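Local coordinates for protein galactitol 1-phosphate 5-dehydrogenase (Escherichia coli, PDB 4UEJ) that oxidises galactitol 1-phosphate to D-tagatose 6-phosphate with NAD+ as a zinc-dependent, homodimeric member of the alcohol dehydrogenase family, at residues Ser111-Asp114 against Tyr120-Val123; Val148-Phe153 against Trp299-Arg304; His154-Cys159 against Asn230-Glu235; Gln241-Ala246 against Gln264-Thr269; Asn289-Ser292 against Gly296-Trp299. All coordinates share one frame; numbering follows the deposited sequence.

Contacts 2, 3 and 5 form one connected buried region. Contacts 2 and 3 use successive parts of helix 143-155, while contacts 2 and 5 share helix 297-307 and meet at Trp-299. Contact 4, also buried, lies further from the chain's centre at the subunit interface, which contact 3 touches too; Glu-235 and Thr-242 join the two. Contact 1 stands apart in the GroES-like domain, partly buried and about 10 Å from contact 5 at the nearest atoms. The chemistry differs with place: contacts 2 and 3 are mainly hydrocarbon, contact 1 is an arginine holding a backbone carbonyl, contact 5 mixes rings with hydrogen bonds, and contact 4 combines apolar packing, a bridging water and zinc.

Contact 1 (Ser111-Asp114 against Tyr120-Val123); sequences SRRD and YIVV
Arg-113 reaches from its loop to strand 120-124 and holds a single backbone oxygen, Val-122 O, with both terminal nitrogens. NH1 lies 3.0 Å and NH2 2.9 Å from Val-122 O, and both bonds are bent, with N-H...O angles of 141° and 148°. The oxygen sits at the guanidinium edge, close to its plane. The third nitrogen turns back on its own loop: Arg-113 NE donates to Asp-114 O at 3.1 Å. A bend at chi3 (-73°) folds the chain so that NE can face this carbonyl while the two outer nitrogens face the strand, and the three bonds fix the rotation of the group. In the GroES-like domain, strand 120-124 runs antiparallel to strand 27-36, with Ile-121 bonded to Val-30 and Val-123 to Val-28 through the backbone. The carbonyl of Val-122 therefore points to the strand's other edge, away from strand 27-36, where the arginine meets it. An alanine here would remove all three donors and is likely to leave Val-122 O without this partner and the loop less firmly held. Aliphatic carbons flank the bonds in van der Waals contact. Ile-121 CG1 lies 3.5 Å from Arg-113 NH2, Ile-121 CD1 approaches Asp-114 O at 3.8 Å, and Val-123 CG1 is 3.9 Å from Arg-113 NH1. The carboxylate of Asp-114 leads away from the strand, where OD1 accepts from Tyr-52 OH and Thr-56 N.

Contact 2 (Val148-Phe153 against Trp299-Arg304); sequences VGLHAF and WETASR
Thr-301 OG1 is hydrogen-bonded to Gln-297 O, one turn earlier in its own helix, which helps hold the rotamer: OG1 lies beside the backbone N, anti to the carbonyl carbon. That leaves Thr-301 CG2 anti to the backbone N, and this branch meets Leu-150 CD1 of the facing helix at 3.8 Å. One methyl carries the whole contact from the other side. Leu-150 CD1 is placed at the far end of an extended side chain (chi2 -176°) and enters between Thr-301 and Ala-302. There it lies 3.7 Å from Ala-302 N, over the peptide that joins the two residues, and 4.0 Å from Ala-302 CB. Thr-301 CB is 3.8 Å from Leu-150 CD1, and the methyl also approaches Glu-298 O, at the preceding turn. The contact is thus small and mostly apolar, a methyl set against both side chains and backbone of a neighbouring helix, and the short side chains at 301 and 302 let that tip come down to the backbone. The backbones themselves stay apart, with 7.8 Å between Leu-150 CA and Ala-302 CA. Helix 143-155 also carries Glu-144, probably a ligand of the catalytic zinc, as in related dehydrogenases, and Trp-299 packs on that earlier turn. Further along the same helix, Leu-150 and Phe-153 rest on helix 171-182, Ala-152 and Phe-153 cover strand 231-235 of the Rossmann sheet, and His-151 NE2 bonds to Glu-280 of the second subunit, so helix 143-155 lies between helix 297-307 and the coenzyme-domain sheet.

Contact 3 (His154-Cys159 against Asn230-Glu235); sequences HLAQGC and NQLILE
Leu-232 and Ala-156 make most of this contact, with Cys-159 beside them. The leucine springs from strand 231-235, its CG anti to the backbone N (chi1 168°), and spreads two methyls under the turn that ends helix 143-155. Both methyls reach Ala-156 CB, Leu-232 CD1 at 3.6 Å and Leu-232 CD2 at 4.0 Å. Leu-232 CD2 also lies across the turn, 4.1 Å from Cys-159 CB and 3.9 Å from Gly-158 O. The turn is a Schellman motif, in which Gln-157 has positive phi, Gly-158 N bonds back to Phe-153 O and Gln-157 N to His-154 O. At Gly-158 the backbone takes angles that call for glycine, and the chain then leads to Cys-159 and into strand 163-167. That strand and strand 255-258 flank strand 231-235 in the parallel Rossmann-type sheet, so the helix end is seated on an inner strand. Across the two segments, the polar atom nearest Leu-232 is Gly-158 O, which accepts from Lys-162 NZ. Apart from that satisfied oxygen the surfaces are hydrocarbon, which implies that fit and the exclusion of water, rather than directed bonds between the two segments, hold the turn to the strand.

Contact 4 (Gln241-Ala246 against Gln264-Thr269); sequences QTVELA and QDLHLT. With ZN (zinc ion), chain E.
His-267 binds a zinc ion shared by two subunits, on the outer side of a strand whose inner leucines, Leu-266 and Leu-268, meet Val-243 and Glu-244 of helix 240-249. His-267 ND1 lies 2.0 Å from the zinc, the same atom of His-267 of the second subunit binds it too, and water 2 is a further ligand at 2.2 Å from the metal. This zinc is distinct from the ions at the catalytic and four-cysteine sites. With CG anti to the backbone N (chi1 -178°), the imidazole is carried clear of the strand so that ND1 reaches the metal, and its NE2 bonds to Asp-265 of the second subunit. Strand 266-268 itself pairs antiparallel with a strand of that subunit, so the sheet continues across the dimer interface. On the helix side, Leu-266 CD2 meets Val-243 CG1 at 3.8 Å. Leu-268 reaches the helix with CD2, 4.2 Å from Glu-244 CB. Beyond that stem, water 1 donates to Glu-244 OE2 at 2.6 Å and accepts from Thr-269 N at 2.9 Å. Thr-269 is the N-cap of helix 270-278, its OG1 bonded to Thr-272 N. One face of the strand is thus hydrocarbon, packed on the helix and on Phe-273 of the second subunit; the other carries the zinc-binding histidine. Water 1 donating to Glu-244 OE2, beside the start of helix 270-278, is consistent with a charged carboxylate.

Contact 5 (Asn289-Ser292 against Gly296-Trp299); sequences NYSS and GQEW
Asn-289 O accepts a hydrogen bond from Trp-299 NE1 where the loop after strand 282-285 folds back over the N-terminus of helix 297-307. NE1 lies 3.0 Å from Asn-289 O, nearly along the C=O axis, while the oxygen is 18° out of the indole plane. The Asn-289 amide crosses the same ring obliquely, ND2 3.5 Å from Trp-299 CZ2. Tyr-290 lies almost parallel to the indole (15°) but slid, the rings barely overlapping, and Tyr-290 CE1 meets Trp-299 CZ2 at 3.6 Å. A phenylalanine in place of Trp-299 would probably leave Asn-289 O without this donor and open a gap beside Tyr-290 CE1. Ser-291 OG gives its proton to the syn lone pair of Glu-298 OE1 in a short bond of 2.5 Å. Gly-296, the N-cap, has backbone angles that call for glycine, and a CB there would run into Ser-291 OG. Water 3 links Ser-291 OG to Gln-297 N. Asn-289 ND2 bonds to Thr-147 OG1 and weakly to Glu-144, probably a catalytic-zinc ligand. The Asn-289 side chain lies about 4 Å from bound glycerol and 6 Å from a zinc ion, so the loop lines the active-site region. Glu-298 OE2 is hydrogen-bonded to His-151 ND1 at 2.6 Å.

Contact 1 (Ser111-Asp114 against Tyr120-Val123)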
# COMPACT_ATOMS: atom_id res chain seq x y z
N SER A 111 -25.81 -0.51 10.62
CA SER A 111 -25.55 -0.67 9.19
C SER A 111 -26.19 -1.95 8.66
O SER A 111 -27.00 -1.92 7.74
CB SER A 111 -24.04 -0.67 8.91
OG SER A 111 -23.78 -0.81 7.52
N ARG A 112 -25.83 -3.08 9.27
CA ARG A 112 -26.40 -4.36 8.84
C ARG A 112 -27.62 -4.76 9.69
O ARG A 112 -28.41 -5.61 9.29
CB ARG A 112 -25.34 -5.45 8.88
CG ARG A 112 -24.19 -5.21 7.92
CD ARG A 112 -23.19 -6.35 7.88
NE ARG A 112 -22.09 -6.06 6.97
CZ ARG A 112 -21.17 -6.94 6.57
NH1 ARG A 112 -21.21 -8.18 7.03
NH2 ARG A 112 -20.21 -6.57 5.74
N ARG A 113 -27.74 -4.14 10.86
CA ARG A 113 -28.93 -4.23 11.71
C ARG A 113 -29.20 -2.83 12.23
O ARG A 113 -28.33 -1.97 12.16
CB ARG A 113 -28.73 -5.21 12.87
CG ARG A 113 -27.55 -4.85 13.77
CD ARG A 113 -27.72 -5.39 15.19
NE ARG A 113 -28.73 -4.65 15.95
CZ ARG A 113 -29.05 -4.91 17.21
NH1 ARG A 113 -28.44 -5.89 17.86
NH2 ARG A 113 -29.98 -4.19 17.81
N ASP A 114 -30.40 -2.60 12.76
CA ASP A 114 -30.76 -1.28 13.27
C ASP A 114 -29.85 -0.88 14.44
O ASP A 114 -29.34 -1.73 15.17
CB ASP A 114 -32.23 -1.24 13.68
CG ASP A 114 -33.16 -1.15 12.49
OD1 ASP A 114 -32.66 -0.95 11.36
OD2 ASP A 114 -34.38 -1.28 12.66
N TYR A 120 -33.76 3.00 23.28
CA TYR A 120 -33.23 1.74 23.78
C TYR A 120 -32.78 0.85 22.65
O TYR A 120 -33.29 0.92 21.54
CB TYR A 120 -34.28 0.98 24.61
CG TYR A 120 -34.76 1.71 25.84
CD1 TYR A 120 -35.79 2.63 25.75
CD2 TYR A 120 -34.22 1.44 27.09
CE1 TYR A 120 -36.26 3.29 26.88
CE2 TYR A 120 -34.69 2.09 28.23
CZ TYR A 120 -35.71 3.02 28.11
OH TYR A 120 -36.19 3.68 29.23
N ILE A 121 -31.81 -0.01 22.94
CA ILE A 121 -31.41 -1.02 21.97
C ILE A 121 -31.01 -2.31 22.69
O ILE A 121 -30.52 -2.28 23.82
CB ILE A 121 -30.25 -0.50 21.09
CG1 ILE A 121 -30.01 -1.45 19.91
CG2 ILE A 121 -28.97 -0.27 21.93
CD1 ILE A 121 -28.95 -0.96 18.92
N VAL A 122 -31.28 -3.45 22.07
CA VAL A 122 -30.81 -4.72 22.59
C VAL A 122 -29.64 -5.20 21.72
O VAL A 122 -29.74 -5.21 20.50
CB VAL A 122 -31.93 -5.77 22.62
CG1 VAL A 122 -31.36 -7.15 22.90
CG2 VAL A 122 -32.97 -5.39 23.68
N VAL A 123 -28.53 -5.56 22.36
CA VAL A 123 -27.33 -6.03 21.66
C VAL A 123 -26.67 -7.16 22.44
O VAL A 123 -27.05 -7.43 23.58
CB VAL A 123 -26.29 -4.90 21.46
CG1 VAL A 123 -26.89 -3.72 20.71
CG2 VAL A 123 -25.73 -4.44 22.80

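Contact 2 (Val148-Phe153 against Trp299-Arg304)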
# COMPACT_ATOMS: atom_id res chain seq x y z
N VAL A 148 -11.09 4.37 15.41
CA VAL A 148 -10.83 4.31 13.98
C VAL A 148 -9.38 4.74 13.68
O VAL A 148 -8.61 4.02 13.03
CB VAL A 148 -11.80 5.19 13.19
CG1 VAL A 148 -11.42 5.23 11.73
CG2 VAL A 148 -13.23 4.66 13.35
N GLY A 149 -9.02 5.92 14.19
CA GLY A 149 -7.68 6.44 14.02
C GLY A 149 -6.66 5.59 14.73
O GLY A 149 -5.58 5.35 14.20
N LEU A 150 -7.00 5.13 15.93
CA LEU A 150 -6.09 4.31 16.70
C LEU A 150 -5.79 3.00 15.97
O LEU A 150 -4.67 2.50 16.03
CB LEU A 150 -6.64 4.00 18.08
CG LEU A 150 -6.68 5.20 19.04
CD1 LEU A 150 -7.16 4.71 20.42
CD2 LEU A 150 -5.30 5.81 19.15
N HIS A 151 -6.80 2.46 15.30
CA HIS A 151 -6.61 1.21 14.56
C HIS A 151 -5.62 1.41 13.42
O HIS A 151 -4.75 0.57 13.20
CB HIS A 151 -7.93 0.69 13.99
CG HIS A 151 -7.79 -0.62 13.30
ND1 HIS A 151 -7.43 -1.78 13.97
CD2 HIS A 151 -7.94 -0.97 12.00
CE1 HIS A 151 -7.36 -2.78 13.11
NE2 HIS A 151 -7.68 -2.32 11.91
N ALA A 152 -5.76 2.52 12.71
CA ALA A 152 -4.79 2.86 11.65
C ALA A 152 -3.38 3.02 12.20
O ALA A 152 -2.43 2.49 11.61
CB ALA A 152 -5.21 4.10 10.91
N PHE A 153 -3.22 3.75 13.32
CA PHE A 153 -1.89 3.84 13.96
C PHE A 153 -1.34 2.47 14.33
O PHE A 153 -0.15 2.18 14.16
CB PHE A 153 -1.94 4.72 15.23
CG PHE A 153 -2.24 6.17 14.96
CD1 PHE A 153 -1.98 6.74 13.73
CD2 PHE A 153 -2.80 6.96 15.95
CE1 PHE A 153 -2.25 8.08 13.48
CE2 PHE A 153 -3.07 8.31 15.71
CZ PHE A 153 -2.81 8.86 14.47
N TRP A 299 -9.61 0.10 21.93
CA TRP A 299 -10.72 0.49 22.79
C TRP A 299 -10.24 0.89 24.19
O TRP A 299 -10.66 1.92 24.72
CB TRP A 299 -11.74 -0.65 22.85
CG TRP A 299 -12.42 -0.75 21.52
CD1 TRP A 299 -11.90 -1.28 20.36
CD2 TRP A 299 -13.71 -0.25 21.19
NE1 TRP A 299 -12.81 -1.14 19.33
CE2 TRP A 299 -13.93 -0.51 19.82
CE3 TRP A 299 -14.73 0.39 21.93
CZ2 TRP A 299 -15.12 -0.16 19.17
CZ3 TRP A 299 -15.89 0.75 21.28
CH2 TRP A 299 -16.08 0.47 19.92
N GLU A 300 -9.36 0.09 24.78
CA GLU A 300 -8.74 0.43 26.06
C GLU A 300 -7.94 1.72 25.96
O GLU A 300 -8.03 2.58 26.83
CB GLU A 300 -7.81 -0.68 26.56
CG GLU A 300 -8.47 -2.02 26.76
CD GLU A 300 -7.60 -2.96 27.56
OE1 GLU A 300 -6.38 -3.02 27.28
OE2 GLU A 300 -8.13 -3.63 28.48
N THR A 301 -7.16 1.86 24.89
CA THR A 301 -6.39 3.09 24.70
C THR A 301 -7.30 4.32 24.60
O THR A 301 -7.01 5.35 25.21
CB THR A 301 -5.50 3.01 23.44
OG1 THR A 301 -4.60 1.91 23.57
CG2 THR A 301 -4.70 4.29 23.27
N ALA A 302 -8.40 4.20 23.87
CA ALA A 302 -9.30 5.34 23.68
C ALA A 302 -9.86 5.77 25.03
O ALA A 302 -9.90 6.96 25.34
CB ALA A 302 -10.43 4.99 22.73
N SER A 303 -10.28 4.79 25.81
CA SER A 303 -10.82 5.07 27.12
C SER A 303 -9.76 5.75 27.99
O SER A 303 -10.04 6.74 28.66
CB SER A 303 -11.30 3.78 27.78
OG SER A 303 -11.90 4.10 29.02
N ARG A 304 -8.54 5.24 27.95
CA ARG A 304 -7.49 5.79 28.80
C ARG A 304 -7.10 7.20 28.41
O ARG A 304 -6.96 8.05 29.29
CB ARG A 304 -6.27 4.88 28.76
CG ARG A 304 -6.56 3.55 29.44
CD ARG A 304 -5.45 2.55 29.16
NE ARG A 304 -5.70 1.31 29.88
CZ ARG A 304 -4.84 0.30 29.95
NH1 ARG A 304 -3.66 0.38 29.34
NH2 ARG A 304 -5.15 -0.79 30.64

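Contact 3 (His154-Cys159 against Asn230-Glu235)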
# COMPACT_ATOMS: atom_id res chain seq x y z
N HIS A 154 -2.20 1.60 14.85
CA HIS A 154 -1.79 0.26 15.22
C HIS A 154 -1.28 -0.53 14.02
O HIS A 154 -0.24 -1.19 14.11
CB HIS A 154 -2.96 -0.49 15.87
CG HIS A 154 -2.64 -1.89 16.27
ND1 HIS A 154 -3.59 -2.88 16.36
CD2 HIS A 154 -1.46 -2.47 16.61
CE1 HIS A 154 -3.02 -4.01 16.73
NE2 HIS A 154 -1.72 -3.79 16.89
N LEU A 155 -1.98 -0.43 12.90
CA LEU A 155 -1.55 -1.15 11.69
C LEU A 155 -0.21 -0.62 11.20
O LEU A 155 0.54 -1.36 10.58
CB LEU A 155 -2.57 -1.03 10.58
CG LEU A 155 -3.89 -1.77 10.83
CD1 LEU A 155 -4.84 -1.50 9.67
CD2 LEU A 155 -3.66 -3.26 11.00
N ALA A 156 0.08 0.64 11.49
CA ALA A 156 1.33 1.27 11.08
C ALA A 156 2.45 1.09 12.09
O ALA A 156 3.51 1.68 11.93
CB ALA A 156 1.10 2.75 10.82
N GLN A 157 2.20 0.28 13.11
CA GLN A 157 3.16 0.01 14.18
C GLN A 157 3.46 1.28 14.99
O GLN A 157 4.58 1.50 15.45
CB GLN A 157 4.46 -0.60 13.63
CG GLN A 157 4.32 -2.04 13.14
CD GLN A 157 3.53 -2.16 11.84
OE1 GLN A 157 3.80 -1.44 10.87
NE2 GLN A 157 2.56 -3.06 11.82
N GLY A 158 2.45 2.12 15.14
CA GLY A 158 2.52 3.26 16.04
C GLY A 158 2.88 4.57 15.38
O GLY A 158 3.30 4.59 14.22
N CYS A 159 2.72 5.67 16.10
CA CYS A 159 3.05 6.97 15.52
C CYS A 159 4.18 7.66 16.27
O CYS A 159 4.55 8.79 15.95
CB CYS A 159 1.81 7.88 15.50
SG CYS A 159 1.11 8.21 17.10
N ASN A 230 10.17 9.42 7.84
CA ASN A 230 9.36 8.77 8.86
C ASN A 230 7.94 9.33 8.94
O ASN A 230 7.39 9.54 10.03
CB ASN A 230 10.04 8.85 10.21
CG ASN A 230 11.40 8.19 10.20
OD1 ASN A 230 11.51 6.97 10.03
ND2 ASN A 230 12.46 8.98 10.36
N GLN A 231 7.36 9.56 7.77
CA GLN A 231 5.99 10.02 7.70
C GLN A 231 4.98 8.91 7.86
O GLN A 231 5.19 7.79 7.41
CB GLN A 231 5.72 10.72 6.37
CG GLN A 231 6.32 12.09 6.28
CD GLN A 231 6.04 12.74 4.96
OE1 GLN A 231 5.52 12.10 4.04
NE2 GLN A 231 6.37 14.02 4.84
N LEU A 232 3.89 9.25 8.51
CA LEU A 232 2.70 8.41 8.57
C LEU A 232 1.55 9.31 8.20
O LEU A 232 1.21 10.25 8.93
CB LEU A 232 2.53 7.82 9.97
CG LEU A 232 1.19 7.16 10.26
CD1 LEU A 232 0.97 6.04 9.26
CD2 LEU A 232 1.18 6.62 11.70
N ILE A 233 0.96 9.03 7.04
CA ILE A 233 -0.10 9.84 6.49
C ILE A 233 -1.41 9.08 6.65
O ILE A 233 -1.52 7.93 6.22
CB ILE A 233 0.17 10.15 5.01
CG1 ILE A 233 1.57 10.75 4.82
CG2 ILE A 233 -0.91 11.03 4.45
CD1 ILE A 233 1.96 10.95 3.36
N LEU A 234 -2.39 9.70 7.28
CA LEU A 234 -3.71 9.07 7.36
C LEU A 234 -4.66 9.79 6.43
O LEU A 234 -4.92 10.98 6.60
CB LEU A 234 -4.27 9.11 8.78
CG LEU A 234 -3.99 7.94 9.71
CD1 LEU A 234 -2.49 7.84 9.96
CD2 LEU A 234 -4.79 8.12 11.00
N GLU A 235 -5.18 9.06 5.46
CA GLU A 235 -6.17 9.57 4.54
C GLU A 235 -7.54 9.31 5.15
O GLU A 235 -8.00 8.16 5.15
CB GLU A 235 -6.04 8.91 3.16
CG GLU A 235 -6.58 9.76 2.02
CD GLU A 235 -8.02 10.17 2.26
OE1 GLU A 235 -8.91 9.28 2.31
OE2 GLU A 235 -8.26 11.37 2.49

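Contact 4 (Gln241-Ala246 against Gln264-Thr269)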
# COMPACT_ATOMS: atom_id res chain seq x y z
N GLN A 241 -9.31 12.83 -4.77
CA GLN A 241 -8.32 13.90 -4.78
C GLN A 241 -7.37 13.80 -3.58
O GLN A 241 -6.20 14.15 -3.68
CB GLN A 241 -8.99 15.27 -4.79
CG GLN A 241 -9.89 15.53 -6.00
CD GLN A 241 -11.34 15.13 -5.76
OE1 GLN A 241 -11.62 14.20 -5.00
NE2 GLN A 241 -12.27 15.84 -6.39
N THR A 242 -7.86 13.32 -2.45
CA THR A 242 -7.01 13.28 -1.26
C THR A 242 -6.11 12.05 -1.24
O THR A 242 -5.01 12.12 -0.72
CB THR A 242 -7.81 13.36 0.06
OG1 THR A 242 -8.78 12.31 0.12
CG2 THR A 242 -8.50 14.72 0.19
N VAL A 243 -6.57 10.93 -1.80
CA VAL A 243 -5.70 9.76 -1.98
C VAL A 243 -4.55 10.11 -2.90
O VAL A 243 -3.39 9.84 -2.60
CB VAL A 243 -6.45 8.53 -2.56
CG1 VAL A 243 -5.49 7.36 -2.73
CG2 VAL A 243 -7.62 8.14 -1.68
N GLU A 244 -4.88 10.73 -4.04
CA GLU A 244 -3.86 11.24 -4.95
C GLU A 244 -2.91 12.21 -4.26
O GLU A 244 -1.69 12.12 -4.43
CB GLU A 244 -4.52 11.92 -6.15
CG GLU A 244 -3.56 12.55 -7.14
CD GLU A 244 -4.28 13.25 -8.28
OE1 GLU A 244 -5.24 14.00 -8.01
OE2 GLU A 244 -3.89 13.06 -9.45
N LEU A 245 -3.47 13.12 -3.47
CA LEU A 245 -2.65 14.11 -2.78
C LEU A 245 -1.64 13.43 -1.85
O LEU A 245 -0.47 13.81 -1.80
CB LEU A 245 -3.53 15.07 -1.98
CG LEU A 245 -2.74 16.10 -1.17
CD1 LEU A 245 -2.07 17.08 -2.10
CD2 LEU A 245 -3.66 16.82 -0.19
N ALA A 246 -2.10 12.42 -1.14
CA ALA A 246 -1.26 11.74 -0.17
C ALA A 246 -0.03 11.14 -0.87
O ALA A 246 1.09 11.26 -0.39
CB ALA A 246 -2.06 10.65 0.55
N GLN A 264 -16.27 7.38 -5.34
CA GLN A 264 -16.00 7.57 -6.76
C GLN A 264 -14.74 6.80 -7.12
O GLN A 264 -13.93 6.48 -6.25
CB GLN A 264 -15.83 9.05 -7.09
CG GLN A 264 -16.93 9.93 -6.54
CD GLN A 264 -16.74 11.38 -6.95
OE1 GLN A 264 -15.61 11.86 -7.05
NE2 GLN A 264 -17.85 12.07 -7.20
N ASP A 265 -14.57 6.52 -8.41
CA ASP A 265 -13.38 5.83 -8.89
C ASP A 265 -12.12 6.63 -8.63
O ASP A 265 -12.14 7.86 -8.53
CB ASP A 265 -13.49 5.55 -10.39
CG ASP A 265 -14.55 4.53 -10.73
OD1 ASP A 265 -15.24 4.06 -9.81
OD2 ASP A 265 -14.69 4.19 -11.93
N LEU A 266 -11.00 5.93 -8.56
CA LEU A 266 -9.71 6.57 -8.40
C LEU A 266 -8.94 6.43 -9.70
O LEU A 266 -8.62 5.32 -10.10
CB LEU A 266 -8.93 5.94 -7.24
CG LEU A 266 -7.52 6.46 -6.98
CD1 LEU A 266 -7.56 7.95 -6.60
CD2 LEU A 266 -6.86 5.66 -5.87
N HIS A 267 -8.64 7.54 -10.36
CA HIS A 267 -7.77 7.51 -11.53
C HIS A 267 -6.41 8.06 -11.13
O HIS A 267 -6.29 9.23 -10.77
CB HIS A 267 -8.36 8.32 -12.69
CG HIS A 267 -7.53 8.29 -13.94
ND1 HIS A 267 -7.97 7.72 -15.12
CD2 HIS A 267 -6.28 8.75 -14.19
CE1 HIS A 267 -7.02 7.83 -16.04
NE2 HIS A 267 -5.99 8.45 -15.50
N LEU A 268 -5.39 7.22 -11.18
CA LEU A 268 -4.04 7.71 -10.92
C LEU A 268 -3.27 7.75 -12.23
O LEU A 268 -3.28 6.78 -12.98
CB LEU A 268 -3.31 6.83 -9.91
CG LEU A 268 -3.85 6.74 -8.48
CD1 LEU A 268 -2.91 5.89 -7.64
CD2 LEU A 268 -4.01 8.11 -7.86
N THR A 269 -2.62 8.87 -12.50
CA THR A 269 -1.71 8.92 -13.63
C THR A 269 -0.58 7.92 -13.41
O THR A 269 -0.30 7.52 -12.28
CB THR A 269 -1.12 10.31 -13.80
OG1 THR A 269 -0.29 10.59 -12.67
CG2 THR A 269 -2.22 11.34 -13.90
ZN ZN E . -9.72 6.95 -15.68
O HOH W 1 -2.80 10.89 -10.46
O HOH W 2 -11.06 8.70 -15.98

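Contact 5 (Asn289-Ser292 against Gly296-Trp299)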
# COMPACT_ATOMS: atom_id res chain seq x y z
N ASN A 289 -12.10 -1.09 13.27
CA ASN A 289 -11.36 -0.67 14.44
C ASN A 289 -11.22 -1.70 15.55
O ASN A 289 -11.45 -1.41 16.72
CB ASN A 289 -12.03 0.60 15.01
CG ASN A 289 -13.57 0.62 14.85
OD1 ASN A 289 -14.14 0.39 13.77
ND2 ASN A 289 -14.24 0.93 15.94
N TYR A 290 -10.81 -2.91 15.18
CA TYR A 290 -10.78 -4.01 16.13
C TYR A 290 -9.50 -4.78 16.02
O TYR A 290 -8.87 -4.84 14.96
CB TYR A 290 -11.97 -4.95 15.91
CG TYR A 290 -13.25 -4.19 15.89
CD1 TYR A 290 -13.85 -3.79 17.07
CD2 TYR A 290 -13.84 -3.81 14.69
CE1 TYR A 290 -15.00 -3.06 17.07
CE2 TYR A 290 -15.00 -3.09 14.68
CZ TYR A 290 -15.57 -2.71 15.88
OH TYR A 290 -16.73 -1.98 15.89
N SER A 291 -9.14 -5.39 17.14
CA SER A 291 -8.00 -6.29 17.18
C SER A 291 -8.18 -7.23 18.36
O SER A 291 -9.12 -7.10 19.14
CB SER A 291 -6.69 -5.51 17.28
OG SER A 291 -6.65 -4.70 18.44
N SER A 292 -7.28 -8.19 18.47
CA SER A 292 -7.36 -9.19 19.53
C SER A 292 -6.50 -8.79 20.73
O SER A 292 -5.41 -8.25 20.54
CB SER A 292 -6.94 -10.56 19.00
OG SER A 292 -6.80 -11.49 20.05
N GLY A 296 -10.22 -5.10 21.36
CA GLY A 296 -8.89 -4.71 20.94
C GLY A 296 -8.29 -3.62 21.79
O GLY A 296 -9.01 -2.87 22.45
N GLN A 297 -6.97 -3.52 21.78
CA GLN A 297 -6.29 -2.53 22.58
C GLN A 297 -6.72 -1.12 22.21
O GLN A 297 -6.66 -0.22 23.06
CB GLN A 297 -4.77 -2.66 22.45
CG GLN A 297 -4.21 -2.19 21.12
CD GLN A 297 -3.06 -1.23 21.32
OE1 GLN A 297 -2.91 -0.63 22.40
NE2 GLN A 297 -2.23 -1.07 20.30
N GLU A 298 -7.19 -0.92 20.98
CA GLU A 298 -7.65 0.41 20.55
C GLU A 298 -8.72 0.97 21.50
O GLU A 298 -8.73 2.16 21.82
CB GLU A 298 -8.23 0.37 19.12
CG GLU A 298 -7.21 0.05 18.01
CD GLU A 298 -7.11 -1.44 17.70
OE1 GLU A 298 -7.32 -2.25 18.63
OE2 GLU A 298 -6.84 -1.81 16.53
N TRP A 299 -9.61 0.10 21.93
CA TRP A 299 -10.72 0.49 22.79
C TRP A 299 -10.24 0.89 24.19
O TRP A 299 -10.66 1.92 24.72
CB TRP A 299 -11.74 -0.65 22.85
CG TRP A 299 -12.42 -0.75 21.52
CD1 TRP A 299 -11.90 -1.28 20.36
CD2 TRP A 299 -13.71 -0.25 21.19
NE1 TRP A 299 -12.81 -1.14 19.33
CE2 TRP A 299 -13.93 -0.51 19.82
CE3 TRP A 299 -14.73 0.39 21.93
CZ2 TRP A 299 -15.12 -0.16 19.17
CZ3 TRP A 299 -15.89 0.75 21.28
CH2 TRP A 299 -16.08 0.47 19.92
O HOH W 3 -5.22 -5.56 20.62